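Alpha-1,2-mannosyltransferase (Ktr4), putative (Neosartorya fumigata, PDB 7BOP) is a putative fungal glycosyltransferase of the GT-A clan, modelled with guanosine-5'-diphosphate and a manganese ion bound. Local coordinates at residues D56-N60 against K97-P101; M254-D260 against S378-V383; E237-F241 against A298-L303. Residue numbers count along the deposited sequence, not the author numbering.

Contact 1: residues D56-N60 against K97-P101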
loop_
_atom_site.group_PDB
_atom_site.type_symbol
_atom_site.label_atom_id
_atom_site.label_comp_id
_atom_site.label_asym_id
_atom_site.label_seq_id
_atom_site.Cartn_x
_atom_site.Cartn_y
_atom_site.Cartn_z
ATOM N N ASP A 56 5.317 28.685 -1.841
ATOM C CA ASP A 56 6.718 28.432 -1.570
ATOM C C ASP A 56 6.931 26.936 -1.305
ATOM O O ASP A 56 6.710 26.470 -0.204
ATOM C CB ASP A 56 7.158 29.256 -0.351
ATOM C CG ASP A 56 8.603 29.030 0.025
ATOM O OD1 ASP A 56 9.345 28.347 -0.724
ATOM O OD2 ASP A 56 8.994 29.558 1.094
ATOM N N TYR A 57 7.373 26.207 -2.321
ATOM C CA TYR A 57 7.772 24.810 -2.180
ATOM C C TYR A 57 9.267 24.636 -2.465
ATOM O O TYR A 57 9.714 23.546 -2.818
ATOM C CB TYR A 57 6.920 23.912 -3.093
ATOM C CG TYR A 57 5.557 23.555 -2.520
ATOM C CD1 TYR A 57 5.423 22.571 -1.541
ATOM C CD2 TYR A 57 4.403 24.168 -2.987
ATOM C CE1 TYR A 57 4.170 22.231 -1.024
ATOM C CE2 TYR A 57 3.145 23.836 -2.486
ATOM C CZ TYR A 57 3.033 22.862 -1.512
ATOM O OH TYR A 57 1.790 22.538 -1.027
ATOM N N ALA A 58 10.057 25.696 -2.268
ATOM C CA ALA A 58 11.506 25.605 -2.449
ATOM C C ALA A 58 12.088 24.541 -1.507
ATOM O O ALA A 58 11.669 24.441 -0.350
ATOM C CB ALA A 58 12.178 26.961 -2.213
ATOM N N PRO A 59 13.046 23.741 -2.003
ATOM C CA PRO A 59 13.534 22.591 -1.230
ATOM C C PRO A 59 14.192 22.947 0.108
ATOM O O PRO A 59 14.103 22.162 1.053
ATOM C CB PRO A 59 14.539 21.920 -2.171
ATOM C CG PRO A 59 14.885 22.945 -3.182
ATOM C CD PRO A 59 13.725 23.871 -3.302
ATOM N N ASN A 60 14.825 24.112 0.195
ATOM C CA ASN A 60 15.505 24.515 1.431
ATOM C C ASN A 60 14.848 25.696 2.161
ATOM O O ASN A 60 15.413 26.206 3.121
ATOM C CB ASN A 60 16.980 24.781 1.118
ATOM C CG ASN A 60 17.675 23.544 0.575
ATOM O OD1 ASN A 60 17.610 22.477 1.181
ATOM N ND2 ASN A 60 18.313 23.667 -0.578
ATOM N N LYS A 97 8.546 19.522 -7.976
ATOM C CA LYS A 97 7.782 20.742 -7.726
ATOM C C LYS A 97 7.491 20.977 -6.242
ATOM O O LYS A 97 7.428 22.119 -5.791
ATOM C CB LYS A 97 6.463 20.699 -8.502
ATOM C CG LYS A 97 6.633 20.522 -10.004
ATOM C CD LYS A 97 5.321 20.154 -10.682
ATOM C CE LYS A 97 4.878 18.725 -10.349
ATOM N NZ LYS A 97 4.132 18.112 -11.476
ATOM N N PHE A 98 7.278 19.905 -5.485
ATOM C CA PHE A 98 6.849 20.028 -4.092
ATOM C C PHE A 98 7.967 19.800 -3.078
ATOM O O PHE A 98 7.917 20.349 -1.978
ATOM C CB PHE A 98 5.635 19.114 -3.861
ATOM C CG PHE A 98 4.443 19.526 -4.666
ATOM C CD1 PHE A 98 3.713 20.649 -4.306
ATOM C CD2 PHE A 98 4.077 18.832 -5.816
ATOM C CE1 PHE A 98 2.626 21.060 -5.047
ATOM C CE2 PHE A 98 2.992 19.241 -6.565
ATOM C CZ PHE A 98 2.262 20.354 -6.181
ATOM N N ASN A 99 8.966 18.997 -3.451
ATOM C CA ASN A 99 10.190 18.814 -2.669
ATOM C C ASN A 99 9.974 18.324 -1.240
ATOM O O ASN A 99 10.574 18.841 -0.289
ATOM C CB ASN A 99 11.023 20.102 -2.692
ATOM C CG ASN A 99 11.430 20.479 -4.090
ATOM O OD1 ASN A 99 12.217 19.779 -4.716
ATOM N ND2 ASN A 99 10.882 21.563 -4.598
ATOM N N TYR A 100 9.100 17.327 -1.092
ATOM C CA TYR A 100 8.963 16.632 0.177
ATOM C C TYR A 100 10.194 15.736 0.403
ATOM O O TYR A 100 10.802 15.250 -0.560
ATOM C CB TYR A 100 7.648 15.828 0.217
ATOM C CG TYR A 100 6.457 16.652 0.603
ATOM C CD1 TYR A 100 6.117 16.813 1.944
ATOM C CD2 TYR A 100 5.671 17.292 -0.358
ATOM C CE1 TYR A 100 5.026 17.572 2.318
ATOM C CE2 TYR A 100 4.578 18.061 0.010
ATOM C CZ TYR A 100 4.257 18.190 1.350
ATOM O OH TYR A 100 3.179 18.930 1.729
ATOM N N PRO A 101 10.583 15.533 1.669
ATOM C CA PRO A 101 11.770 14.719 1.945
ATOM C C PRO A 101 11.560 13.222 1.691
ATOM O O PRO A 101 10.421 12.733 1.756
ATOM C CB PRO A 101 12.009 14.949 3.430
ATOM C CG PRO A 101 10.655 15.219 3.982
ATOM C CD PRO A 101 9.894 15.934 2.910
HETATM O O HOH W 1 13.014 19.313 1.132
#
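Here a loop packs on the C-terminal end of a helix: residues 56-60, in the long connection leading to strand 69-74, lie against the last turn of helix 80-98 and the bend that follows it. Tyr57 does most of the packing. Its ring receives the edge of Phe98 on one face, a T-shaped pair with centroids 4.8 Å apart and planes at 86°, while Tyr57 CB sits 3.3 Å from Lys97 O. Tyr57 CE1 also approaches Tyr100 CE2 at 4.3 Å, and the two tyrosine hydroxyls both hydrogen-bond Asp206. The helix links parallel neighbours 69-74 and 102-106, a beta-alpha-beta unit of the Rossmann-like sheet in this GT-A fold, so the loop meets the unit where the chain turns back into its second strand. Asn99, the first residue past the helix, has positive phi (57°) where the chain leaves it. Its side chain donates from ND2 to Tyr57 O at 2.9 Å, and a water joins Asn99 O (2.9 Å) to Pro59 O (3.1 Å). On the loop side, Asp56 OD1 accepts from Ala58 N at 3.1 Å in an Asx turn. Tyr57's side chain lies about 5 Å from a sodium ion whose site includes Ala52 and Asn55.

Contact 2: residues M254-D260 against S378-V383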
loop_
_atom_site.group_PDB
_atom_site.type_symbol
_atom_site.label_atom_id
_atom_site.label_comp_id
_atom_site.label_asym_id
_atom_site.label_seq_id
_atom_site.Cartn_x
_atom_site.Cartn_y
_atom_site.Cartn_z
ATOM N N MET A 254 -16.273 -1.394 5.512
ATOM C CA MET A 254 -16.208 -2.086 4.233
ATOM C C MET A 254 -16.503 -3.586 4.371
ATOM O O MET A 254 -15.952 -4.399 3.622
ATOM C CB MET A 254 -14.816 -1.892 3.616
ATOM C CG MET A 254 -14.392 -0.441 3.441
ATOM S SD MET A 254 -12.703 -0.356 2.805
ATOM C CE MET A 254 -12.369 1.396 2.991
ATOM N N MET A 255 -17.399 -3.960 5.283
ATOM C CA MET A 255 -17.700 -5.384 5.512
ATOM C C MET A 255 -18.130 -6.106 4.232
ATOM O O MET A 255 -17.704 -7.222 3.997
ATOM C CB MET A 255 -18.782 -5.551 6.597
ATOM C CG MET A 255 -18.924 -6.967 7.151
ATOM S SD MET A 255 -17.460 -7.548 8.037
ATOM C CE MET A 255 -17.494 -6.476 9.482
ATOM N N GLY A 256 -18.951 -5.452 3.408
ATOM C CA GLY A 256 -19.410 -6.010 2.131
ATOM C C GLY A 256 -18.277 -6.365 1.188
ATOM O O GLY A 256 -18.291 -7.410 0.563
ATOM N N TRP A 257 -17.290 -5.485 1.082
ATOM C CA TRP A 257 -16.105 -5.756 0.269
ATOM C C TRP A 257 -15.227 -6.832 0.888
ATOM O O TRP A 257 -14.770 -7.748 0.185
ATOM C CB TRP A 257 -15.303 -4.467 0.073
ATOM C CG TRP A 257 -14.005 -4.623 -0.649
ATOM C CD1 TRP A 257 -13.812 -5.109 -1.916
ATOM C CD2 TRP A 257 -12.724 -4.231 -0.166
ATOM N NE1 TRP A 257 -12.472 -5.062 -2.244
ATOM C CE2 TRP A 257 -11.782 -4.535 -1.180
ATOM C CE3 TRP A 257 -12.273 -3.651 1.030
ATOM C CZ2 TRP A 257 -10.424 -4.280 -1.029
ATOM C CZ3 TRP A 257 -10.914 -3.400 1.175
ATOM C CH2 TRP A 257 -10.008 -3.715 0.153
ATOM N N LEU A 258 -14.975 -6.716 2.191
ATOM C CA LEU A 258 -14.121 -7.676 2.903
ATOM C C LEU A 258 -14.666 -9.119 2.849
ATOM O O LEU A 258 -13.896 -10.061 2.821
ATOM C CB LEU A 258 -13.931 -7.258 4.363
ATOM C CG LEU A 258 -13.182 -5.937 4.606
ATOM C CD1 LEU A 258 -13.175 -5.621 6.088
ATOM C CD2 LEU A 258 -11.772 -5.996 4.052
ATOM N N THR A 259 -15.985 -9.279 2.839
ATOM C CA THR A 259 -16.594 -10.604 2.880
ATOM C C THR A 259 -17.234 -11.013 1.554
ATOM O O THR A 259 -17.936 -12.021 1.499
ATOM C CB THR A 259 -17.646 -10.699 4.011
ATOM O OG1 THR A 259 -18.672 -9.720 3.807
ATOM C CG2 THR A 259 -16.987 -10.482 5.365
ATOM N N ASP A 260 -16.983 -10.264 0.484
ATOM C CA ASP A 260 -17.615 -10.545 -0.795
ATOM C C ASP A 260 -17.220 -11.934 -1.290
ATOM O O ASP A 260 -16.072 -12.345 -1.133
ATOM C CB ASP A 260 -17.198 -9.518 -1.846
ATOM C CG ASP A 260 -17.957 -9.679 -3.156
ATOM O OD1 ASP A 260 -19.184 -9.869 -3.125
ATOM O OD2 ASP A 260 -17.331 -9.619 -4.224
ATOM N N SER A 378 -15.608 -5.309 -7.335
ATOM C CA SER A 378 -16.186 -5.508 -6.013
ATOM C C SER A 378 -16.032 -4.261 -5.131
ATOM O O SER A 378 -16.984 -3.843 -4.471
ATOM C CB SER A 378 -15.545 -6.705 -5.325
ATOM O OG SER A 378 -16.010 -6.816 -4.002
ATOM N N TYR A 379 -14.835 -3.679 -5.110
ATOM C CA TYR A 379 -14.602 -2.491 -4.279
ATOM C C TYR A 379 -15.495 -1.304 -4.685
ATOM O O TYR A 379 -16.066 -0.620 -3.829
ATOM C CB TYR A 379 -13.129 -2.075 -4.300
ATOM C CG TYR A 379 -12.849 -0.977 -3.296
ATOM C CD1 TYR A 379 -12.797 -1.263 -1.943
ATOM C CD2 TYR A 379 -12.663 0.345 -3.692
ATOM C CE1 TYR A 379 -12.549 -0.282 -1.002
ATOM C CE2 TYR A 379 -12.409 1.348 -2.753
ATOM C CZ TYR A 379 -12.356 1.029 -1.410
ATOM O OH TYR A 379 -12.111 1.996 -0.464
ATOM N N PHE A 380 -15.630 -1.091 -5.990
ATOM C CA PHE A 380 -16.445 -0.003 -6.511
ATOM C C PHE A 380 -17.938 -0.218 -6.248
ATOM O O PHE A 380 -18.652 0.743 -6.004
ATOM C CB PHE A 380 -16.189 0.206 -8.012
ATOM C CG PHE A 380 -14.801 0.707 -8.347
ATOM C CD1 PHE A 380 -13.941 1.251 -7.379
ATOM C CD2 PHE A 380 -14.365 0.669 -9.663
ATOM C CE1 PHE A 380 -12.685 1.715 -7.730
ATOM C CE2 PHE A 380 -13.114 1.139 -10.014
ATOM C CZ PHE A 380 -12.273 1.668 -9.046
ATOM N N LYS A 381 -18.390 -1.469 -6.277
ATOM C CA LYS A 381 -19.779 -1.789 -5.929
ATOM C C LYS A 381 -20.052 -1.590 -4.437
ATOM O O LYS A 381 -21.032 -0.936 -4.057
ATOM C CB LYS A 381 -20.119 -3.229 -6.334
ATOM C CG LYS A 381 -21.499 -3.701 -5.896
ATOM C CD LYS A 381 -21.806 -5.067 -6.484
ATOM C CE LYS A 381 -23.091 -5.640 -5.904
ATOM N NZ LYS A 381 -23.402 -6.940 -6.560
ATOM N N HIS A 382 -19.192 -2.157 -3.594
ATOM C CA HIS A 382 -19.449 -2.207 -2.147
ATOM C C HIS A 382 -19.018 -0.967 -1.379
ATOM O O HIS A 382 -19.533 -0.714 -0.291
ATOM C CB HIS A 382 -18.787 -3.439 -1.544
ATOM C CG HIS A 382 -19.415 -4.709 -1.998
ATOM N ND1 HIS A 382 -20.679 -5.079 -1.599
ATOM C CD2 HIS A 382 -18.994 -5.661 -2.860
ATOM C CE1 HIS A 382 -21.005 -6.218 -2.184
ATOM N NE2 HIS A 382 -20.000 -6.590 -2.958
ATOM N N VAL A 383 -18.066 -0.218 -1.930
ATOM C CA VAL A 383 -17.495 0.944 -1.232
ATOM C C VAL A 383 -17.608 2.186 -2.116
ATOM O O VAL A 383 -18.156 3.179 -1.674
ATOM C CB VAL A 383 -16.042 0.699 -0.771
ATOM C CG1 VAL A 383 -15.526 1.870 0.067
ATOM C CG2 VAL A 383 -15.948 -0.588 0.036
HETATM O O HOH W 2 -18.605 -2.679 1.921
HETATM O O HOH W 3 -14.204 -8.234 -2.564
HETATM O O HOH W 4 -19.251 -7.812 -5.942
#
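Trp257, with chi1 in the t well, turns one face of its indole to Tyr379 on helix 376-382, and Tyr379, also t, meets it edge-on: ring centroids are 4.8 Å apart with planes at 76°, and Tyr379 CB makes a CH-pi contact 4.0 Å from the centroid of the Trp257 five-membered ring. Met254, at the N-cap of helix 255-258, runs out m, t, t, so that its SD reaches the edge of the Tyr379 ring, 3.8 Å from Tyr379 CE1, a Met-aromatic contact. Short helix 255-258 and helix 376-382 are thus packed through an aromatic core that continues to Phe279, with the Cys277-Cys375 disulfide touching Trp257. Gly256 has no side chain, which lets the His382 ring (chi1 m) lie flat over its backbone, Gly256 C to His382 CG 3.8 Å. Asp260, chi1 t, brings OD2 within 3.1 Å of Ser378 OG and OD1 within 3.4 Å of His382 NE2, a weak hydrogen bond; OD1 also bonds Ser262. A water spans Trp257 O (2.8 Å) and Ser378 OG (2.7 Å).

Contact 3: residues E237-F241 against A298-L303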
loop_
_atom_site.group_PDB
_atom_site.type_symbol
_atom_site.label_atom_id
_atom_site.label_comp_id
_atom_site.label_asym_id
_atom_site.label_seq_id
_atom_site.Cartn_x
_atom_site.Cartn_y
_atom_site.Cartn_z
ATOM N N GLU A 237 -8.962 -15.005 12.743
ATOM C CA GLU A 237 -8.317 -14.246 13.825
ATOM C C GLU A 237 -8.883 -12.838 13.954
ATOM O O GLU A 237 -9.082 -12.340 15.068
ATOM C CB GLU A 237 -6.799 -14.199 13.648
ATOM C CG GLU A 237 -6.102 -15.528 13.913
ATOM C CD GLU A 237 -6.193 -16.005 15.361
ATOM O OE1 GLU A 237 -6.594 -15.208 16.254
ATOM O OE2 GLU A 237 -5.850 -17.185 15.609
ATOM N N THR A 238 -9.177 -12.209 12.819
ATOM C CA THR A 238 -9.835 -10.896 12.796
ATOM C C THR A 238 -11.199 -10.927 13.508
ATOM O O THR A 238 -11.510 -10.049 14.327
ATOM C CB THR A 238 -9.979 -10.394 11.339
ATOM O OG1 THR A 238 -8.671 -10.290 10.742
ATOM C CG2 THR A 238 -10.698 -9.044 11.272
ATOM N N LYS A 239 -12.008 -11.934 13.186
ATOM C CA LYS A 239 -13.314 -12.096 13.840
ATOM C C LYS A 239 -13.206 -12.300 15.359
ATOM O O LYS A 239 -14.054 -11.804 16.101
ATOM C CB LYS A 239 -14.108 -13.236 13.210
ATOM C CG LYS A 239 -14.681 -12.890 11.843
ATOM C CD LYS A 239 -15.151 -14.140 11.101
ATOM C CE LYS A 239 -16.366 -14.756 11.727
ATOM N NZ LYS A 239 -16.806 -15.960 10.990
ATOM N N LYS A 240 -12.176 -13.022 15.799
ATOM C CA LYS A 240 -11.882 -13.177 17.227
ATOM C C LYS A 240 -11.580 -11.825 17.883
ATOM O O LYS A 240 -12.128 -11.494 18.939
ATOM C CB LYS A 240 -10.711 -14.144 17.445
ATOM C CG LYS A 240 -11.054 -15.601 17.126
ATOM C CD LYS A 240 -9.824 -16.468 16.979
ATOM C CE LYS A 240 -9.061 -16.628 18.282
ATOM N NZ LYS A 240 -7.851 -17.485 18.122
ATOM N N PHE A 241 -10.724 -11.039 17.235
ATOM C CA PHE A 241 -10.424 -9.694 17.698
ATOM C C PHE A 241 -11.678 -8.819 17.810
ATOM O O PHE A 241 -11.867 -8.114 18.818
ATOM C CB PHE A 241 -9.406 -9.035 16.771
ATOM C CG PHE A 241 -9.051 -7.644 17.175
ATOM C CD1 PHE A 241 -8.229 -7.428 18.270
ATOM C CD2 PHE A 241 -9.559 -6.549 16.484
ATOM C CE1 PHE A 241 -7.899 -6.143 18.662
ATOM C CE2 PHE A 241 -9.244 -5.259 16.879
ATOM C CZ PHE A 241 -8.399 -5.057 17.963
ATOM N N ALA A 298 -4.168 -2.093 18.198
ATOM C CA ALA A 298 -4.628 -3.268 18.959
ATOM C C ALA A 298 -4.836 -4.471 18.026
ATOM O O ALA A 298 -4.483 -5.598 18.376
ATOM C CB ALA A 298 -5.909 -2.960 19.720
ATOM N N TYR A 299 -5.395 -4.214 16.843
ATOM C CA TYR A 299 -5.559 -5.239 15.805
ATOM C C TYR A 299 -4.212 -5.817 15.406
ATOM O O TYR A 299 -4.041 -7.045 15.379
ATOM C CB TYR A 299 -6.300 -4.664 14.593
ATOM C CG TYR A 299 -6.470 -5.620 13.428
ATOM C CD1 TYR A 299 -7.129 -6.838 13.594
ATOM C CD2 TYR A 299 -5.997 -5.297 12.150
ATOM C CE1 TYR A 299 -7.298 -7.712 12.527
ATOM C CE2 TYR A 299 -6.169 -6.170 11.077
ATOM C CZ TYR A 299 -6.819 -7.370 11.269
ATOM O OH TYR A 299 -6.994 -8.247 10.211
ATOM N N PHE A 300 -3.233 -4.950 15.134
ATOM C CA PHE A 300 -1.911 -5.440 14.788
ATOM C C PHE A 300 -1.339 -6.333 15.896
ATOM O O PHE A 300 -0.840 -7.419 15.620
ATOM C CB PHE A 300 -0.901 -4.330 14.468
ATOM C CG PHE A 300 0.503 -4.837 14.455
ATOM C CD1 PHE A 300 0.946 -5.626 13.401
ATOM C CD2 PHE A 300 1.340 -4.646 15.550
ATOM C CE1 PHE A 300 2.226 -6.162 13.401
ATOM C CE2 PHE A 300 2.627 -5.180 15.557
ATOM C CZ PHE A 300 3.067 -5.939 14.480
ATOM N N ASN A 301 -1.401 -5.866 17.144
ATOM C CA ASN A 301 -0.840 -6.639 18.252
ATOM C C ASN A 301 -1.523 -7.984 18.433
ATOM O O ASN A 301 -0.849 -8.965 18.734
ATOM C CB ASN A 301 -0.848 -5.848 19.559
ATOM C CG ASN A 301 0.173 -4.732 19.557
ATOM O OD1 ASN A 301 1.303 -4.915 19.111
ATOM N ND2 ASN A 301 -0.216 -3.575 20.058
ATOM N N HIS A 302 -2.839 -8.027 18.241
ATOM C CA HIS A 302 -3.570 -9.290 18.226
ATOM C C HIS A 302 -3.010 -10.257 17.167
ATOM O O HIS A 302 -2.711 -11.426 17.458
ATOM C CB HIS A 302 -5.051 -9.034 17.956
ATOM C CG HIS A 302 -5.871 -10.279 17.902
ATOM N ND1 HIS A 302 -6.021 -11.024 16.751
ATOM C CD2 HIS A 302 -6.563 -10.928 18.862
ATOM C CE1 HIS A 302 -6.774 -12.078 17.008
ATOM N NE2 HIS A 302 -7.123 -12.040 18.281
ATOM N N LEU A 303 -2.855 -9.764 15.944
ATOM C CA LEU A 303 -2.292 -10.578 14.851
ATOM C C LEU A 303 -0.856 -11.013 15.155
ATOM O O LEU A 303 -0.448 -12.145 14.854
ATOM C CB LEU A 303 -2.332 -9.804 13.535
ATOM C CG LEU A 303 -3.701 -9.420 12.972
ATOM C CD1 LEU A 303 -3.471 -8.707 11.643
ATOM C CD2 LEU A 303 -4.650 -10.612 12.799
#
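Two helices cross here at 128° between their N-to-C directions, their local axes 10.1 Å apart at closest approach, and the gap is filled mainly by aromatic side chains. Phe241, Tyr299 and His302 form a cluster in which the rings tilt obliquely: Phe241 to Tyr299 has centroids 5.6 Å apart with planes at 55°, Phe241 to His302 5.4 Å and 59°. Two CH-pi contacts are better defined. Tyr299 CA lies 3.8 Å from the centroid of the Phe241 ring, and Phe241 CB sits almost squarely over the His302 ring, 3.8 Å from its centroid. Apolar packing extends the patch, with Phe241 CZ 3.7 Å from Ala298 CB and Phe241 CE2 3.8 Å from Tyr299 CB. Among polar contacts, Tyr299 OH donates to Thr238 OG1 at 2.7 Å, the one hydrogen bond between the segments; Thr238 OG1 also bonds Leu234 O one turn earlier. His302 CE1 comes close to Glu237 O, at 3.0 Å. Glu237 itself pairs along its own helix, OE1 to Lys240 NZ 3.2 Å, a salt bridge spaced three residues apart. Helix 316-327 touches both partners, meeting Thr238 and Tyr299 through Ile322 and Leu303 through Val319, while Phe300, pointing away from helix 234-244, packs on helix 165-177.

How the contacts relate
Contact 1 stands apart, its centre about 38 Å from that of contact 2 and 39 Å from that of contact 3, on the opposite side of the chain's centre. Contacts 2 and 3 are neighbours, with centres about 20 Å apart and nearest atoms about 7 Å; their segments alternate along the chain. Trp235 of helix 234-244 touches Met255, Leu258 and Thr259, and helix 316-327 touches both contacts. No residue of the three contacts lines the GDP pocket. Contact 1 lies at the opposite end of strands 69-74 and 102-106 from pocket residues Leu74 and Asn106, whereas contact 3 touches, through Phe300, helix 165-177, which carries Ser166, Tyr167 and Met170.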